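Local coordinates for protein C-type lectin domain family 4, member b1 (Mus musculus, PDB 6LKR) that serves as a calcium-dependent C-type lectin receptor of innate immune cells, whose extracellular domain binds carbohydrate and probably recognises phosphoglycolipids of pathogens, at residues Glu95-Asn100 against Trp116-Cys121; His46-Gln51 against Val88-Asn93. All coordinates share one frame; numbering follows the deposited sequence.

Interaction 1: Glu95-Asn100 against Trp116-Cys121; sequences EPSSDN and WNDISC. With CA (calcium ion), chain D.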
# COMPACT_ATOMS: atom_id res chain seq x y z
N GLU A 95 16.02 2.25 17.50
CA GLU A 95 14.63 1.75 17.44
C GLU A 95 14.51 0.81 16.25
O GLU A 95 15.23 0.95 15.26
CB GLU A 95 13.63 2.91 17.31
CG GLU A 95 13.75 3.96 18.40
CD GLU A 95 13.53 3.48 19.83
OE1 GLU A 95 12.83 2.45 20.03
OE2 GLU A 95 14.05 4.13 20.74
N PRO A 96 13.61 -0.19 16.28
CA PRO A 96 12.85 -0.55 17.48
C PRO A 96 13.75 -1.06 18.61
O PRO A 96 14.85 -1.48 18.32
CB PRO A 96 11.95 -1.70 17.01
CG PRO A 96 11.97 -1.66 15.51
CD PRO A 96 13.29 -1.03 15.12
N SER A 97 13.27 -1.00 19.86
CA SER A 97 14.09 -1.21 21.08
C SER A 97 13.61 -2.41 21.91
O SER A 97 14.44 -2.96 22.64
CB SER A 97 14.15 0.05 21.90
OG SER A 97 12.88 0.38 22.42
N SER A 98 12.34 -2.83 21.82
CA SER A 98 11.80 -3.85 22.76
C SER A 98 10.66 -4.66 22.14
O SER A 98 9.68 -4.07 21.67
CB SER A 98 11.35 -3.21 24.04
OG SER A 98 10.69 -4.17 24.85
N ASP A 99 10.74 -5.99 22.27
CA ASP A 99 9.66 -6.89 21.81
C ASP A 99 8.39 -6.69 22.64
O ASP A 99 7.35 -7.14 22.18
CB ASP A 99 10.07 -8.36 21.82
CG ASP A 99 9.24 -9.19 20.85
OD1 ASP A 99 9.02 -8.71 19.72
OD2 ASP A 99 8.81 -10.30 21.24
N ASN A 100 8.45 -6.02 23.80
CA ASN A 100 7.22 -5.74 24.61
C ASN A 100 6.51 -4.49 24.06
O ASN A 100 5.36 -4.27 24.47
CB ASN A 100 7.51 -5.63 26.11
CG ASN A 100 7.04 -6.85 26.87
OD1 ASN A 100 6.08 -7.50 26.47
ND2 ASN A 100 7.71 -7.17 27.97
N TRP A 116 10.59 7.04 13.76
CA TRP A 116 9.65 6.11 14.42
C TRP A 116 10.27 5.52 15.69
O TRP A 116 11.50 5.31 15.72
CB TRP A 116 9.23 4.97 13.49
CG TRP A 116 8.66 5.36 12.17
CD1 TRP A 116 8.19 6.58 11.75
CD2 TRP A 116 8.50 4.46 11.07
NE1 TRP A 116 7.75 6.48 10.46
CE2 TRP A 116 7.92 5.20 10.01
CE3 TRP A 116 8.77 3.10 10.89
CZ2 TRP A 116 7.62 4.61 8.79
CZ3 TRP A 116 8.48 2.53 9.67
CH2 TRP A 116 7.91 3.27 8.64
N ASN A 117 9.41 5.20 16.65
CA ASN A 117 9.76 4.59 17.95
C ASN A 117 8.70 3.53 18.24
O ASN A 117 7.50 3.86 18.14
CB ASN A 117 9.82 5.67 19.03
CG ASN A 117 10.07 5.13 20.42
OD1 ASN A 117 10.79 4.15 20.60
ND2 ASN A 117 9.51 5.79 21.42
N ASP A 118 9.12 2.31 18.59
CA ASP A 118 8.18 1.32 19.16
C ASP A 118 7.88 1.76 20.59
O ASP A 118 8.80 2.21 21.30
CB ASP A 118 8.67 -0.12 19.00
CG ASP A 118 9.98 -0.43 19.71
OD1 ASP A 118 10.77 0.53 19.97
OD2 ASP A 118 10.20 -1.61 19.99
N ILE A 119 6.60 1.74 20.98
CA ILE A 119 6.17 2.08 22.37
C ILE A 119 5.04 1.13 22.75
O ILE A 119 4.50 0.46 21.86
CB ILE A 119 5.73 3.54 22.54
CG1 ILE A 119 4.51 3.89 21.68
CG2 ILE A 119 6.89 4.50 22.28
CD1 ILE A 119 3.78 5.12 22.18
N SER A 120 4.67 1.13 24.03
CA SER A 120 3.51 0.38 24.55
C SER A 120 2.23 0.90 23.88
O SER A 120 2.03 2.12 23.82
CB SER A 120 3.42 0.47 26.05
OG SER A 120 2.08 0.30 26.48
N CYS A 121 1.38 -0.01 23.42
CA CYS A 121 0.10 0.29 22.76
C CYS A 121 -0.86 1.01 23.72
O CYS A 121 -1.75 1.72 23.24
CB CYS A 121 -0.50 -1.01 22.23
SG CYS A 121 0.54 -1.75 20.95
CA CA D . 11.12 1.95 21.72
O HOH W 1 12.82 3.50 23.00
O HOH W 2 2.78 -2.87 23.33
O HOH W 3 10.62 3.08 23.66

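Interaction 2: His46-Gln51 against Val88-Asn93; sequences HSQEEQ and VTFWHN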
# COMPACT_ATOMS: atom_id res chain seq x y z
N HIS A 46 4.59 4.53 3.35
CA HIS A 46 5.25 3.61 2.39
C HIS A 46 6.53 4.21 1.80
O HIS A 46 7.31 3.41 1.24
CB HIS A 46 4.27 3.18 1.30
CG HIS A 46 3.41 2.05 1.75
ND1 HIS A 46 3.94 0.94 2.39
CD2 HIS A 46 2.07 1.85 1.68
CE1 HIS A 46 2.95 0.11 2.70
NE2 HIS A 46 1.81 0.65 2.28
N SER A 47 6.75 5.52 1.92
CA SER A 47 7.81 6.24 1.16
C SER A 47 8.38 7.40 1.97
O SER A 47 7.69 7.89 2.88
CB SER A 47 7.27 6.76 -0.16
OG SER A 47 6.37 7.83 0.06
N GLN A 48 9.56 7.87 1.57
CA GLN A 48 10.18 9.11 2.10
C GLN A 48 9.22 10.29 1.90
O GLN A 48 9.10 11.11 2.82
CB GLN A 48 11.51 9.39 1.39
CG GLN A 48 12.22 10.62 1.94
CD GLN A 48 12.89 10.34 3.26
OE1 GLN A 48 13.77 9.50 3.35
NE2 GLN A 48 12.48 11.07 4.29
N GLU A 49 8.55 10.36 0.75
CA GLU A 49 7.62 11.46 0.40
C GLU A 49 6.47 11.50 1.42
O GLU A 49 6.15 12.60 1.91
CB GLU A 49 7.15 11.27 -1.05
CG GLU A 49 8.26 11.46 -2.08
CD GLU A 49 9.29 10.36 -2.27
OE1 GLU A 49 9.06 9.20 -1.83
OE2 GLU A 49 10.35 10.67 -2.87
N GLU A 50 5.90 10.35 1.74
CA GLU A 50 4.77 10.26 2.71
C GLU A 50 5.28 10.62 4.11
O GLU A 50 4.61 11.39 4.80
CB GLU A 50 4.14 8.87 2.68
CG GLU A 50 3.37 8.62 1.41
CD GLU A 50 2.92 7.18 1.23
OE1 GLU A 50 2.78 6.47 2.24
OE2 GLU A 50 2.70 6.78 0.06
N GLN A 51 6.44 10.09 4.50
CA GLN A 51 7.06 10.39 5.82
C GLN A 51 7.24 11.90 5.94
O GLN A 51 6.87 12.48 7.00
CB GLN A 51 8.39 9.64 5.95
CG GLN A 51 9.20 10.01 7.19
CD GLN A 51 8.67 9.45 8.48
OE1 GLN A 51 7.65 8.76 8.52
NE2 GLN A 51 9.38 9.74 9.57
N VAL A 88 12.50 0.56 3.41
CA VAL A 88 11.87 1.90 3.25
C VAL A 88 11.18 2.29 4.57
O VAL A 88 9.98 2.57 4.54
CB VAL A 88 10.88 1.92 2.07
CG1 VAL A 88 10.53 3.35 1.67
CG2 VAL A 88 11.42 1.16 0.86
N THR A 89 11.93 2.33 5.68
CA THR A 89 11.42 2.65 7.04
C THR A 89 12.16 3.87 7.59
O THR A 89 13.19 4.25 7.00
CB THR A 89 11.54 1.45 7.98
OG1 THR A 89 12.91 1.01 7.99
CG2 THR A 89 10.64 0.31 7.56
N PHE A 90 11.66 4.44 8.68
CA PHE A 90 12.14 5.73 9.24
C PHE A 90 12.33 5.61 10.75
O PHE A 90 12.10 6.58 11.48
CB PHE A 90 11.20 6.85 8.77
CG PHE A 90 11.10 6.84 7.27
CD1 PHE A 90 12.11 7.39 6.49
CD2 PHE A 90 10.06 6.18 6.63
CE1 PHE A 90 12.06 7.32 5.11
CE2 PHE A 90 10.01 6.11 5.24
CZ PHE A 90 11.02 6.67 4.49
N TRP A 91 12.77 4.43 11.21
CA TRP A 91 13.05 4.19 12.64
C TRP A 91 14.14 5.17 13.10
O TRP A 91 15.11 5.31 12.35
CB TRP A 91 13.51 2.76 12.89
CG TRP A 91 12.50 1.72 12.53
CD1 TRP A 91 12.51 0.91 11.43
CD2 TRP A 91 11.34 1.36 13.29
NE1 TRP A 91 11.43 0.07 11.45
CE2 TRP A 91 10.69 0.33 12.58
CE3 TRP A 91 10.79 1.81 14.49
CZ2 TRP A 91 9.53 -0.28 13.05
CZ3 TRP A 91 9.63 1.22 14.95
CH2 TRP A 91 9.02 0.19 14.24
N HIS A 92 13.99 5.76 14.28
CA HIS A 92 15.08 6.51 14.96
C HIS A 92 16.23 5.54 15.27
O HIS A 92 15.98 4.33 15.41
CB HIS A 92 14.62 7.16 16.26
CG HIS A 92 13.97 8.49 16.07
ND1 HIS A 92 14.62 9.53 15.45
CD2 HIS A 92 12.75 8.94 16.42
CE1 HIS A 92 13.83 10.58 15.43
NE2 HIS A 92 12.67 10.24 16.01
N ASN A 93 17.44 6.08 15.40
CA ASN A 93 18.62 5.29 15.82
C ASN A 93 18.29 4.60 17.16
O ASN A 93 17.75 5.27 18.05
CB ASN A 93 19.87 6.16 15.86
CG ASN A 93 20.29 6.63 14.48
OD1 ASN A 93 20.02 5.95 13.48
ND2 ASN A 93 20.95 7.77 14.40

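Interaction 1: Glu95-Asn100 against Trp116-Cys121
This contact forms the calcium site of the C-type lectin domain. In C-type lectins such a site usually holds sugar, and it probably binds ligand here. The E-P-S motif of the long loop, E95, P96 and S97, faces the W-N-D motif of strand 113-119, W116, N117 and D118. E95 OE1 and S97 OG bind the calcium ion from the loop. N117 and D118 bind it from the strand, D118 twice: OD1 lies 2.3 Å and the backbone O 2.4 Å from the metal. E101 completes the protein ligands, and two waters also bind. One of them donates to E95 OE2, the oxygen that E95 does not give to the metal, at 2.6 Å. The E95 chain bends at chi2 (-61°), which turns OE1 to the ion. Its carboxylate plane stands 71° from the N117 amide.

D118 also holds the loop backbone. S97 N donates to D118 OD1 at 2.9 Å, tilted out of the carboxylate plane. S98 N meets the syn lone pair of D118 OD2 at 3.1 Å, in a nearly straight bond. R74 forms a salt bridge to the same OD2. P96 follows a cis peptide bond, and its CB packs 3.5 Å from D118 OD2. The cis bond is a hallmark of this loop in calcium-binding C-type lectins, where it helps set the ligands around the metal.

E95 OE1 and D118 OD1 are only 2.8 Å apart. Shared calcium binding probably makes that approach of two acidic oxygens tolerable. Loss of the ion would probably set these charges against each other and disturb the loop.

Interaction 2: His46-Gln51 against Val88-Asn93
F90 and Q51 carry most of this contact, with V88 next. The F90 ring reaches from the long loop to the start of helix 48-56. Q51 lies over one face of it. Q51 CB sits 3.9 Å from the ring centroid and only 12° off the normal, a CH-pi contact. The rest of the Q51 chain runs back along F90 in the opposite direction. Q51 CG rests 3.7 Å from F90 CG, and Q51 NE2 ends 3.5 Å from F90 CB. The Q51 amide is nearly parallel to the ring, with the two planes 10° apart. Q51 CG is anti to the backbone N (chi1 172°) and the chain then bends at chi2, which lays the amide along the aromatic side chain. Q51 OE1 accepts from W116 NE1, and this bond helps to fix the rotation of the amide.

The far end of the ring meets the first turn of the helix. F90 CZ touches the backbone between S47 and Q48, 3.5 Å from Q48 N. Q48 OE1 comes to the ring edge, 3.3 Å from F90 CE1, with its amide steeply inclined to the ring. Q48 NE2 is hydrogen-bonded to D52.

V88 adds a second patch. Its CG1 lies 3.2 Å from H46 O and also packs against S47 CA. N122 of the second subunit packs on V88.

The helix start is capped. S47 is the N-cap, and S47 OG accepts from E50 N at 3.1 Å. E50 OE1 in turn takes the H46 N-H. The contact is thus an aromatic residue of the long loop packed on a capped helix N-terminus, within the C-type lectin fold.

How the interactions relate
The two contacts follow one another along the chain, interaction 2 first. One segment of each lies in the loop between strands 76-78 and 103-109: segment 88-93 comes first, and segment 95-100 follows almost at once. The centres of the contacts are 16 Å apart. Strand 113-119 joins them through W116. W116 N probably bonds to F90 O (2.8 Å) and W116 O to H92 N (2.9 Å). W91 of segment 88-93 packs against P96 and W116 of interaction 1. One part of the loop is therefore held against helix 48-56 and the next part to calcium. The F90 side chain remains about 14 Å from the ion, so interaction 2 is packing away from the metal site, within one lectin domain.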